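Long-range contacts in KLLA0F20702p (PDB 5Y5A), which is the Est1 subunit of yeast telomerase, here its largely helical N-terminal part, and probably works with Cdc13 to recruit the enzyme to telomeres: residues S323-P327 with M374-N379; V259-L263 with G370-M374; F97-R101 with L119-L123. One frame throughout, in Å; residues are numbered along the deposited sequence.

Contact 1 of 3, residues S323-P327 with M374-N379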
ATOM      1  N   SER A 323      12.184 -12.872 -10.523  1.00 42.50           N
ATOM      2  CA  SER A 323      12.762 -13.468 -11.720  1.00 45.08           C
ATOM      3  C   SER A 323      12.198 -12.874 -13.016  1.00 48.94           C
ATOM      4  O   SER A 323      12.863 -12.895 -14.047  1.00 51.54           O
ATOM      5  CB  SER A 323      12.556 -14.977 -11.711  1.00 38.99           C
ATOM      6  OG  SER A 323      11.200 -15.311 -11.959  1.00 59.92           O
ATOM      7  N   HIS A 324      10.981 -12.344 -12.972  1.00 47.61           N
ATOM      8  CA  HIS A 324      10.424 -11.690 -14.155  1.00 43.96           C
ATOM      9  C   HIS A 324      10.966 -10.272 -14.321  1.00 40.43           C
ATOM     10  O   HIS A 324      11.347  -9.868 -15.425  1.00 43.23           O
ATOM     11  CB  HIS A 324       8.897 -11.669 -14.094  1.00 45.02           C
ATOM     12  CG  HIS A 324       8.265 -12.949 -14.543  1.00 46.56           C
ATOM     13  ND1 HIS A 324       7.760 -13.882 -13.664  1.00 46.04           N
ATOM     14  CD2 HIS A 324       8.077 -13.458 -15.782  1.00 42.61           C
ATOM     15  CE1 HIS A 324       7.277 -14.908 -14.343  1.00 39.39           C
ATOM     16  NE2 HIS A 324       7.459 -14.675 -15.630  1.00 41.90           N
ATOM     17  N   ILE A 325      11.007  -9.516 -13.230  1.00 37.25           N
ATOM     18  CA  ILE A 325      11.506  -8.146 -13.293  1.00 42.87           C
ATOM     19  C   ILE A 325      13.034  -8.102 -13.387  1.00 45.80           C
ATOM     20  O   ILE A 325      13.584  -7.371 -14.201  1.00 43.44           O
ATOM     21  CB  ILE A 325      11.035  -7.324 -12.081  1.00 35.95           C
ATOM     22  CG1 ILE A 325       9.502  -7.372 -11.991  1.00 35.84           C
ATOM     23  CG2 ILE A 325      11.519  -5.883 -12.189  1.00 35.57           C
ATOM     24  CD1 ILE A 325       8.903  -6.347 -11.029  1.00 31.61           C
ATOM     25  N   PHE A 326      13.707  -8.903 -12.568  1.00 42.50           N
ATOM     26  CA  PHE A 326      15.166  -8.915 -12.513  1.00 42.65           C
ATOM     27  C   PHE A 326      15.736 -10.296 -12.846  1.00 45.22           C
ATOM     28  O   PHE A 326      16.309 -10.952 -11.972  1.00 42.27           O
ATOM     29  CB  PHE A 326      15.644  -8.492 -11.116  1.00 39.09           C
ATOM     30  CG  PHE A 326      15.067  -7.183 -10.637  1.00 38.35           C
ATOM     31  CD1 PHE A 326      15.589  -5.969 -11.080  1.00 41.71           C
ATOM     32  CD2 PHE A 326      14.021  -7.164  -9.726  1.00 32.61           C
ATOM     33  CE1 PHE A 326      15.072  -4.760 -10.638  1.00 37.83           C
ATOM     34  CE2 PHE A 326      13.503  -5.956  -9.275  1.00 37.62           C
ATOM     35  CZ  PHE A 326      14.032  -4.749  -9.735  1.00 37.25           C
ATOM     36  N   PRO A 327      15.589 -10.741 -14.105  1.00 46.96           N
ATOM     37  CA  PRO A 327      15.941 -12.122 -14.467  1.00 50.13           C
ATOM     38  C   PRO A 327      17.385 -12.509 -14.141  1.00 52.28           C
ATOM     39  O   PRO A 327      17.621 -13.629 -13.678  1.00 51.90           O
ATOM     40  CB  PRO A 327      15.703 -12.159 -15.986  1.00 54.24           C
ATOM     41  CG  PRO A 327      15.794 -10.732 -16.427  1.00 46.33           C
ATOM     42  CD  PRO A 327      15.184  -9.954 -15.284  1.00 46.97           C
ATOM     43  N   MET A 374       5.479  -2.207 -11.909  1.00 35.27           N
ATOM     44  CA  MET A 374       6.875  -2.089 -11.480  1.00 40.61           C
ATOM     45  C   MET A 374       7.776  -2.525 -12.642  1.00 39.55           C
ATOM     46  O   MET A 374       8.733  -1.836 -12.995  1.00 37.73           O
ATOM     47  CB  MET A 374       7.157  -2.937 -10.234  1.00 30.42           C
ATOM     48  CG  MET A 374       6.344  -2.538  -8.997  1.00 29.91           C
ATOM     49  SD  MET A 374       6.617  -0.822  -8.482  1.00 40.77           S
ATOM     50  CE  MET A 374       8.239  -0.954  -7.722  1.00 37.44           C
ATOM     51  N   TYR A 375       7.447  -3.677 -13.225  1.00 35.38           N
ATOM     52  CA  TYR A 375       8.159  -4.206 -14.384  1.00 41.15           C
ATOM     53  C   TYR A 375       8.299  -3.158 -15.498  1.00 41.93           C
ATOM     54  O   TYR A 375       9.378  -3.000 -16.072  1.00 47.17           O
ATOM     55  CB  TYR A 375       7.441  -5.458 -14.932  1.00 36.65           C
ATOM     56  CG  TYR A 375       8.136  -6.133 -16.110  1.00 33.55           C
ATOM     57  CD1 TYR A 375       8.113  -5.565 -17.376  1.00 33.93           C
ATOM     58  CD2 TYR A 375       8.807  -7.345 -15.951  1.00 41.91           C
ATOM     59  CE1 TYR A 375       8.743  -6.160 -18.446  1.00 38.10           C
ATOM     60  CE2 TYR A 375       9.443  -7.953 -17.026  1.00 43.04           C
ATOM     61  CZ  TYR A 375       9.400  -7.353 -18.271  1.00 43.01           C
ATOM     62  OH  TYR A 375      10.016  -7.934 -19.349  1.00 50.02           O
ATOM     63  N   GLN A 376       7.214  -2.461 -15.818  1.00 40.11           N
ATOM     64  CA  GLN A 376       7.247  -1.517 -16.938  1.00 41.44           C
ATOM     65  C   GLN A 376       8.062  -0.288 -16.601  1.00 40.00           C
ATOM     66  O   GLN A 376       8.738   0.257 -17.465  1.00 44.21           O
ATOM     67  CB  GLN A 376       5.828  -1.116 -17.356  1.00 38.95           C
ATOM     68  CG  GLN A 376       4.977  -2.293 -17.837  1.00 39.08           C
ATOM     69  CD  GLN A 376       3.675  -1.842 -18.456  1.00 49.59           C
ATOM     70  OE1 GLN A 376       3.339  -2.236 -19.575  1.00 53.63           O
ATOM     71  NE2 GLN A 376       2.938  -0.996 -17.738  1.00 56.92           N
ATOM     72  N   MET A 377       8.009   0.156 -15.350  1.00 38.31           N
ATOM     73  CA  MET A 377       8.814   1.309 -14.960  1.00 43.29           C
ATOM     74  C   MET A 377      10.289   0.943 -14.888  1.00 41.18           C
ATOM     75  O   MET A 377      11.142   1.743 -15.239  1.00 44.22           O
ATOM     76  CB  MET A 377       8.360   1.879 -13.623  1.00 42.76           C
ATOM     77  CG  MET A 377       6.997   2.540 -13.664  1.00 45.36           C
ATOM     78  SD  MET A 377       6.530   3.069 -12.012  1.00 56.58           S
ATOM     79  CE  MET A 377       7.511   4.554 -11.853  1.00 74.44           C
ATOM     80  N   ILE A 378      10.582  -0.276 -14.448  1.00 40.98           N
ATOM     81  CA  ILE A 378      11.970  -0.679 -14.228  1.00 44.97           C
ATOM     82  C   ILE A 378      12.655  -1.084 -15.535  1.00 39.20           C
ATOM     83  O   ILE A 378      13.803  -0.711 -15.779  1.00 47.49           O
ATOM     84  CB  ILE A 378      12.049  -1.834 -13.191  1.00 45.02           C
ATOM     85  CG1 ILE A 378      11.763  -1.286 -11.785  1.00 35.88           C
ATOM     86  CG2 ILE A 378      13.410  -2.513 -13.235  1.00 42.26           C
ATOM     87  CD1 ILE A 378      11.503  -2.355 -10.732  1.00 33.93           C
ATOM     88  N   ASN A 379      11.941  -1.810 -16.390  1.00 36.95           N
ATOM     89  CA  ASN A 379      12.517  -2.293 -17.640  1.00 42.00           C
ATOM     90  C   ASN A 379      12.183  -1.446 -18.882  1.00 43.69           C
ATOM     91  O   ASN A 379      12.728  -1.683 -19.961  1.00 42.15           O
ATOM     92  CB  ASN A 379      12.094  -3.740 -17.858  1.00 41.90           C
ATOM     93  CG  ASN A 379      12.712  -4.677 -16.827  1.00 43.60           C
ATOM     94  OD1 ASN A 379      13.882  -4.542 -16.485  1.00 45.99           O
ATOM     95  ND2 ASN A 379      11.923  -5.610 -16.319  1.00 43.28           N
TER

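Contact 2 of 3, residues V259-L263 with G370-M374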
ATOM      1  N   VAL A 259       5.714  -1.446  -3.232  1.00 39.52           N
ATOM      2  CA  VAL A 259       4.987  -1.352  -4.493  1.00 31.90           C
ATOM      3  C   VAL A 259       3.893  -0.299  -4.383  1.00 35.60           C
ATOM      4  O   VAL A 259       3.722   0.513  -5.281  1.00 41.14           O
ATOM      5  CB  VAL A 259       4.374  -2.706  -4.894  1.00 36.44           C
ATOM      6  CG1 VAL A 259       3.354  -2.522  -6.009  1.00 36.17           C
ATOM      7  CG2 VAL A 259       5.476  -3.666  -5.332  1.00 34.66           C
ATOM      8  N   ARG A 260       3.166  -0.299  -3.265  1.00 40.26           N
ATOM      9  CA  ARG A 260       2.140   0.718  -3.034  1.00 40.46           C
ATOM     10  C   ARG A 260       2.741   2.134  -3.039  1.00 43.09           C
ATOM     11  O   ARG A 260       2.076   3.100  -3.412  1.00 40.40           O
ATOM     12  CB  ARG A 260       1.416   0.472  -1.706  1.00 37.12           C
ATOM     13  CG  ARG A 260       0.573  -0.815  -1.641  1.00 38.00           C
ATOM     14  CD  ARG A 260      -0.593  -0.798  -2.633  1.00 35.59           C
ATOM     15  NE  ARG A 260      -1.402   0.413  -2.531  1.00 39.97           N
ATOM     16  CZ  ARG A 260      -2.464   0.548  -1.740  1.00 44.72           C
ATOM     17  NH1 ARG A 260      -2.852  -0.459  -0.965  1.00 37.79           N
ATOM     18  NH2 ARG A 260      -3.143   1.692  -1.725  1.00 40.26           N
ATOM     19  N   SER A 261       3.997   2.247  -2.618  1.00 39.94           N
ATOM     20  CA  SER A 261       4.625   3.548  -2.452  1.00 46.91           C
ATOM     21  C   SER A 261       5.096   4.076  -3.797  1.00 45.79           C
ATOM     22  O   SER A 261       5.283   5.274  -3.968  1.00 42.47           O
ATOM     23  CB  SER A 261       5.802   3.467  -1.478  1.00 44.48           C
ATOM     24  OG  SER A 261       6.972   3.036  -2.150  1.00 41.27           O
ATOM     25  N   SER A 262       5.290   3.162  -4.742  1.00 41.14           N
ATOM     26  CA  SER A 262       5.783   3.511  -6.064  1.00 42.94           C
ATOM     27  C   SER A 262       4.653   3.816  -7.020  1.00 36.05           C
ATOM     28  O   SER A 262       4.873   4.440  -8.042  1.00 39.56           O
ATOM     29  CB  SER A 262       6.622   2.374  -6.652  1.00 41.18           C
ATOM     30  OG  SER A 262       7.649   1.983  -5.771  1.00 42.45           O
ATOM     31  N   LEU A 263       3.451   3.349  -6.694  1.00 41.32           N
ATOM     32  CA  LEU A 263       2.323   3.392  -7.626  1.00 37.31           C
ATOM     33  C   LEU A 263       1.125   4.205  -7.116  1.00 38.91           C
ATOM     34  O   LEU A 263       0.062   4.207  -7.740  1.00 38.85           O
ATOM     35  CB  LEU A 263       1.860   1.968  -7.941  1.00 42.96           C
ATOM     36  CG  LEU A 263       2.889   1.023  -8.560  1.00 40.82           C
ATOM     37  CD1 LEU A 263       2.267  -0.345  -8.711  1.00 34.82           C
ATOM     38  CD2 LEU A 263       3.319   1.559  -9.905  1.00 39.40           C
ATOM     39  N   GLY A 370       0.371  -4.875  -9.039  1.00 38.42           N
ATOM     40  CA  GLY A 370       1.288  -3.755  -8.960  1.00 33.55           C
ATOM     41  C   GLY A 370       2.638  -4.060  -9.587  1.00 33.31           C
ATOM     42  O   GLY A 370       3.214  -3.219 -10.261  1.00 37.49           O
ATOM     43  N   SER A 371       3.131  -5.276  -9.384  1.00 33.24           N
ATOM     44  CA  SER A 371       4.435  -5.662  -9.904  1.00 35.56           C
ATOM     45  C   SER A 371       4.539  -5.655 -11.425  1.00 35.81           C
ATOM     46  O   SER A 371       5.645  -5.546 -11.968  1.00 37.83           O
ATOM     47  CB  SER A 371       4.818  -7.041  -9.380  1.00 36.35           C
ATOM     48  OG  SER A 371       5.218  -6.938  -8.022  1.00 42.52           O
ATOM     49  N   PHE A 372       3.411  -5.783 -12.120  1.00 34.58           N
ATOM     50  CA  PHE A 372       3.442  -5.704 -13.581  1.00 35.66           C
ATOM     51  C   PHE A 372       3.812  -4.284 -13.998  1.00 34.01           C
ATOM     52  O   PHE A 372       4.503  -4.079 -14.998  1.00 39.35           O
ATOM     53  CB  PHE A 372       2.096  -6.114 -14.210  1.00 36.58           C
ATOM     54  CG  PHE A 372       2.050  -5.936 -15.720  1.00 38.64           C
ATOM     55  CD1 PHE A 372       2.661  -6.857 -16.562  1.00 35.72           C
ATOM     56  CD2 PHE A 372       1.391  -4.856 -16.288  1.00 35.79           C
ATOM     57  CE1 PHE A 372       2.628  -6.701 -17.937  1.00 38.11           C
ATOM     58  CE2 PHE A 372       1.354  -4.686 -17.675  1.00 43.22           C
ATOM     59  CZ  PHE A 372       1.973  -5.608 -18.499  1.00 44.32           C
ATOM     60  N   HIS A 373       3.356  -3.301 -13.228  1.00 37.12           N
ATOM     61  CA  HIS A 373       3.673  -1.910 -13.535  1.00 40.72           C
ATOM     62  C   HIS A 373       5.048  -1.541 -12.978  1.00 39.10           C
ATOM     63  O   HIS A 373       5.707  -0.668 -13.513  1.00 43.80           O
ATOM     64  CB  HIS A 373       2.593  -0.976 -12.992  1.00 41.29           C
ATOM     65  CG  HIS A 373       1.223  -1.286 -13.513  1.00 44.76           C
ATOM     66  ND1 HIS A 373       0.724  -0.727 -14.670  1.00 42.71           N
ATOM     67  CD2 HIS A 373       0.264  -2.123 -13.051  1.00 39.83           C
ATOM     68  CE1 HIS A 373      -0.490  -1.196 -14.892  1.00 40.91           C
ATOM     69  NE2 HIS A 373      -0.796  -2.042 -13.925  1.00 40.88           N
ATOM     70  N   MET A 374       5.479  -2.207 -11.909  1.00 35.27           N
ATOM     71  CA  MET A 374       6.875  -2.089 -11.480  1.00 40.61           C
ATOM     72  C   MET A 374       7.776  -2.525 -12.642  1.00 39.55           C
ATOM     73  O   MET A 374       8.733  -1.836 -12.995  1.00 37.73           O
ATOM     74  CB  MET A 374       7.157  -2.937 -10.234  1.00 30.42           C
ATOM     75  CG  MET A 374       6.344  -2.538  -8.997  1.00 29.91           C
ATOM     76  SD  MET A 374       6.617  -0.822  -8.482  1.00 40.77           S
ATOM     77  CE  MET A 374       8.239  -0.954  -7.722  1.00 37.44           C
TER

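Contact 3 of 3, residues F97-R101 with L119-L123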
ATOM      1  N   PHE A  97      22.379   9.031  15.172  1.00 77.25           N
ATOM      2  CA  PHE A  97      22.109   7.997  16.163  1.00 81.01           C
ATOM      3  C   PHE A  97      22.142   6.600  15.543  1.00 77.35           C
ATOM      4  O   PHE A  97      22.507   5.629  16.209  1.00 72.11           O
ATOM      5  CB  PHE A  97      20.758   8.247  16.835  1.00 86.49           C
ATOM      6  CG  PHE A  97      20.799   9.317  17.882  1.00 91.06           C
ATOM      7  CD1 PHE A  97      20.866  10.650  17.526  1.00 94.02           C
ATOM      8  CD2 PHE A  97      20.776   8.987  19.225  1.00 95.94           C
ATOM      9  CE1 PHE A  97      20.912  11.635  18.491  1.00 98.03           C
ATOM     10  CE2 PHE A  97      20.824   9.966  20.195  1.00100.32           C
ATOM     11  CZ  PHE A  97      20.889  11.293  19.828  1.00 99.91           C
ATOM     12  N   GLN A  98      21.831   6.520  14.263  1.00 70.82           N
ATOM     13  CA  GLN A  98      21.863   5.264  13.553  1.00 80.33           C
ATOM     14  C   GLN A  98      23.310   4.865  13.383  1.00 83.85           C
ATOM     15  O   GLN A  98      23.724   3.816  13.828  1.00 86.33           O
ATOM     16  CB  GLN A  98      21.190   5.415  12.196  1.00 81.47           C
ATOM     17  CG  GLN A  98      21.051   4.125  11.420  1.00 87.26           C
ATOM     18  CD  GLN A  98      20.122   3.139  12.078  1.00 91.34           C
ATOM     19  OE1 GLN A  98      18.936   3.376  12.183  1.00 92.20           O
ATOM     20  NE2 GLN A  98      20.663   2.017  12.511  1.00 92.65           N
ATOM     21  N   ASN A  99      24.076   5.722  12.736  1.00 83.40           N
ATOM     22  CA  ASN A  99      25.505   5.486  12.523  1.00 86.93           C
ATOM     23  C   ASN A  99      26.206   5.070  13.800  1.00 89.45           C
ATOM     24  O   ASN A  99      27.020   4.146  13.815  1.00 91.43           O
ATOM     25  CB  ASN A  99      26.180   6.738  11.966  1.00 87.08           C
ATOM     26  CG  ASN A  99      25.693   7.091  10.581  1.00 92.63           C
ATOM     27  OD1 ASN A  99      24.616   6.662  10.163  1.00 95.34           O
ATOM     28  ND2 ASN A  99      26.487   7.873   9.856  1.00 93.98           N
ATOM     29  N   TRP A 100      25.875   5.766  14.877  1.00 91.63           N
ATOM     30  CA  TRP A 100      26.471   5.494  16.166  1.00 95.61           C
ATOM     31  C   TRP A 100      26.002   4.145  16.707  1.00 92.14           C
ATOM     32  O   TRP A 100      26.804   3.379  17.233  1.00 94.54           O
ATOM     33  CB  TRP A 100      26.139   6.613  17.147  1.00108.07           C
ATOM     34  CG  TRP A 100      27.313   7.044  17.954  1.00125.23           C
ATOM     35  CD1 TRP A 100      28.096   8.150  17.751  1.00129.27           C
ATOM     36  CD2 TRP A 100      27.857   6.373  19.090  1.00133.78           C
ATOM     37  NE1 TRP A 100      29.085   8.207  18.696  1.00133.88           N
ATOM     38  CE2 TRP A 100      28.959   7.128  19.532  1.00135.74           C
ATOM     39  CE3 TRP A 100      27.514   5.208  19.784  1.00136.46           C
ATOM     40  CZ2 TRP A 100      29.718   6.754  20.628  1.00138.65           C
ATOM     41  CZ3 TRP A 100      28.266   4.842  20.863  1.00137.65           C
ATOM     42  CH2 TRP A 100      29.352   5.611  21.275  1.00139.02           C
ATOM     43  N   ARG A 101      24.707   3.855  16.587  1.00 90.44           N
ATOM     44  CA  ARG A 101      24.179   2.563  17.026  1.00 94.18           C
ATOM     45  C   ARG A 101      24.877   1.421  16.304  1.00 97.79           C
ATOM     46  O   ARG A 101      25.092   0.345  16.866  1.00 97.85           O
ATOM     47  CB  ARG A 101      22.672   2.466  16.784  1.00 88.21           C
ATOM     48  CG  ARG A 101      22.084   1.117  17.189  1.00 86.35           C
ATOM     49  CD  ARG A 101      20.705   0.889  16.586  1.00 84.25           C
ATOM     50  NE  ARG A 101      20.111  -0.365  17.046  1.00 84.13           N
ATOM     51  CZ  ARG A 101      20.213  -1.522  16.398  1.00 78.57           C
ATOM     52  NH1 ARG A 101      20.890  -1.589  15.256  1.00 71.01           N
ATOM     53  NH2 ARG A 101      19.640  -2.611  16.898  1.00 75.30           N
ATOM     54  N   LEU A 119      24.032   6.370  24.789  1.00110.81           N
ATOM     55  CA  LEU A 119      23.463   7.105  23.671  1.00102.33           C
ATOM     56  C   LEU A 119      21.940   6.981  23.662  1.00 87.29           C
ATOM     57  O   LEU A 119      21.246   7.807  23.082  1.00 73.66           O
ATOM     58  CB  LEU A 119      24.050   6.624  22.347  1.00100.60           C
ATOM     59  CG  LEU A 119      23.452   7.298  21.109  1.00 97.75           C
ATOM     60  CD1 LEU A 119      23.732   8.802  21.099  1.00 98.04           C
ATOM     61  CD2 LEU A 119      23.940   6.621  19.829  1.00 90.84           C
ATOM     62  N   ASN A 120      21.419   5.953  24.322  1.00 88.11           N
ATOM     63  CA  ASN A 120      19.987   5.889  24.578  1.00 86.60           C
ATOM     64  C   ASN A 120      19.567   6.911  25.630  1.00 91.20           C
ATOM     65  O   ASN A 120      18.399   7.276  25.722  1.00 91.64           O
ATOM     66  CB  ASN A 120      19.574   4.487  25.022  1.00 88.71           C
ATOM     67  CG  ASN A 120      19.066   3.646  23.875  1.00 87.06           C
ATOM     68  OD1 ASN A 120      18.636   4.174  22.854  1.00 94.01           O
ATOM     69  ND2 ASN A 120      19.104   2.331  24.038  1.00 83.52           N
ATOM     70  N   SER A 121      20.523   7.372  26.427  1.00 92.25           N
ATOM     71  CA  SER A 121      20.218   8.356  27.453  1.00 94.01           C
ATOM     72  C   SER A 121      20.100   9.752  26.856  1.00 95.86           C
ATOM     73  O   SER A 121      19.159  10.483  27.165  1.00100.63           O
ATOM     74  CB  SER A 121      21.277   8.346  28.552  1.00 88.42           C
ATOM     75  OG  SER A 121      20.994   9.351  29.509  1.00 92.33           O
ATOM     76  N   ILE A 122      21.052  10.120  26.002  1.00 93.96           N
ATOM     77  CA  ILE A 122      21.006  11.415  25.331  1.00 93.43           C
ATOM     78  C   ILE A 122      19.842  11.469  24.337  1.00 95.52           C
ATOM     79  O   ILE A 122      19.283  12.537  24.078  1.00 97.81           O
ATOM     80  CB  ILE A 122      22.341  11.734  24.606  1.00101.15           C
ATOM     81  CG1 ILE A 122      23.485  11.914  25.610  1.00102.35           C
ATOM     82  CG2 ILE A 122      22.208  12.962  23.735  1.00100.59           C
ATOM     83  CD1 ILE A 122      24.867  11.966  24.975  1.00107.65           C
ATOM     84  N   LEU A 123      19.464  10.313  23.797  1.00 90.10           N
ATOM     85  CA  LEU A 123      18.348  10.250  22.861  1.00 90.97           C
ATOM     86  C   LEU A 123      17.045  10.617  23.552  1.00 91.54           C
ATOM     87  O   LEU A 123      16.213  11.339  22.998  1.00 87.84           O
ATOM     88  CB  LEU A 123      18.226   8.859  22.242  1.00 85.93           C
ATOM     89  CG  LEU A 123      16.952   8.659  21.416  1.00 84.47           C
ATOM     90  CD1 LEU A 123      16.963   9.566  20.195  1.00 85.18           C
ATOM     91  CD2 LEU A 123      16.766   7.206  21.012  1.00 82.23           C
TER

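Contact 1 of 3, residues S323-P327 with M374-N379
Helix 339-379 ends against the C-terminal end of helix 318-325, and its last six residues meet the short helix just where that helix breaks into a loop. Met374 comes first: its CB lies 3.9 Å from Ile325 CD1, although the rest of the side chain leads off in another direction. One residue on, the closest pair of CA atoms is that of Tyr375 and Ile325, 5.3 Å apart. The Tyr375 ring runs alongside the short helix, with CD2 4.0 Å from Ile325 CG1, while the ring edge faces the carbonyl of His324, CE2 to O being 3.1 Å. A full turn after Met374, Ile378 reaches toward the partner, and its CD1 touches both Ile325 CG2 at 3.8 Å and Phe326 CZ at 3.6 Å. Asn379 then adds the polar link. Its ND2 donates a nearly straight hydrogen bond of 3.2 Å to Ile325 O, a carbonyl at the end of helix 318-325, where Phe326 has already left helical geometry. Ile325 is thus a knob set in a hole formed by Met374, Tyr375, Ile378 and Asn379, and it is held twice, by its side chain in the hole and by its carbonyl O, which accepts the bond from Asn379. Other helices of the Est1 DNA/RNA-binding region close around the joint. Phe275 of helix 271-279 packs on Ile325 and Met374, and Thr276 on Phe326; from helix 385-410, Phe394 stacks on His324, while Ser390 and Glu391 touch Tyr375.

Contact 2 of 3, residues V259-L263 with G370-M374
This is a buried, apolar helix-to-helix crossing close to the centre of the molecule, where segment 259-263 of helix 251-263 crosses helix 339-379. The two short segments cross at 60°, with their axes 9.9 Å apart at closest approach. Gly370 provides the low point of the surface: Val259 CG1 rests 3.8 Å from its CA and Leu263 CD1 3.4 Å from its O, and a CB on Gly370 would clash with Val259. Met374, one turn on, leaves its helix sideways, but the end of its side chain comes nearer to the partner. Its CG meets Val259 CG2 at 3.9 Å, its SD lies 4.2 Å from Leu263 CG, and its CE reaches Ser262 OG at 3.6 Å. Leu263 CD2 also touches His373 CB at 4.1 Å. The polar ends are engaged beyond the interface: Ser262 OG bonds to Phe258 O, Ser371 OG to Leu367 O, and His373 NE2 to Trp432. Cohesion between the two segments therefore comes from shape and van der Waals packing, without a polar bond joining them.

Contact 3 of 3, residues F97-R101 with L119-L123
Apolar packing of aliphatic side chains on the Phe97 ring and beside Trp100 makes up most of this interface between helices 78-105 and 113-144. Leu119 projects between Phe97 and Trp100: its CD1 is 3.3 Å from Phe97 CE2, and its CD2 is 3.5 Å from Trp100 CB. Leu123, one turn further, sets its CB 3.5 Å from Phe97 CE2, and Ile122 CG2 lies more loosely at the ring edge, 4.4 Å from Phe97 CZ. One of these contacts is a CH-pi contact, in which Leu123 CD1 sits over one face of the Phe97 ring, 4.2 Å from its centroid. Polar links run outward to other parts of the chain: Arg101 forms a salt bridge with Asp210, and Asn120 ND2 bonds to Met205 O. Met205, from helix 179-206, also packs on Phe97 and Leu123. With the short segments at 166° and their axes 11.6 Å apart, bulky side chains fill the gap between neighbouring antiparallel helices, an up-and-down hairpin consistent with the TPR-like helical repeats to which the Est1 family is assigned.

Overall arrangement
Contacts 1 and 2 belong to one continuous packing unit: both use helix 339-379, share Met374, and have centres 11 Å apart, with Ile325 CD1 of contact 1 touching Ser371 O of contact 2 at 3.5 Å. Contact 2 is the more deeply buried, built around a glycine; contact 1, nearer the surface, adds a side-chain-to-backbone hydrogen bond to its apolar packing. Contact 3 stands apart in the other family region, its centre 38 Å from that of contact 1 and 34 Å from that of contact 2. Partly buried like contact 1, it joins sequence-near antiparallel helices through an aromatic ring and leucines, whereas the other two bring together more distant parts of the sequence.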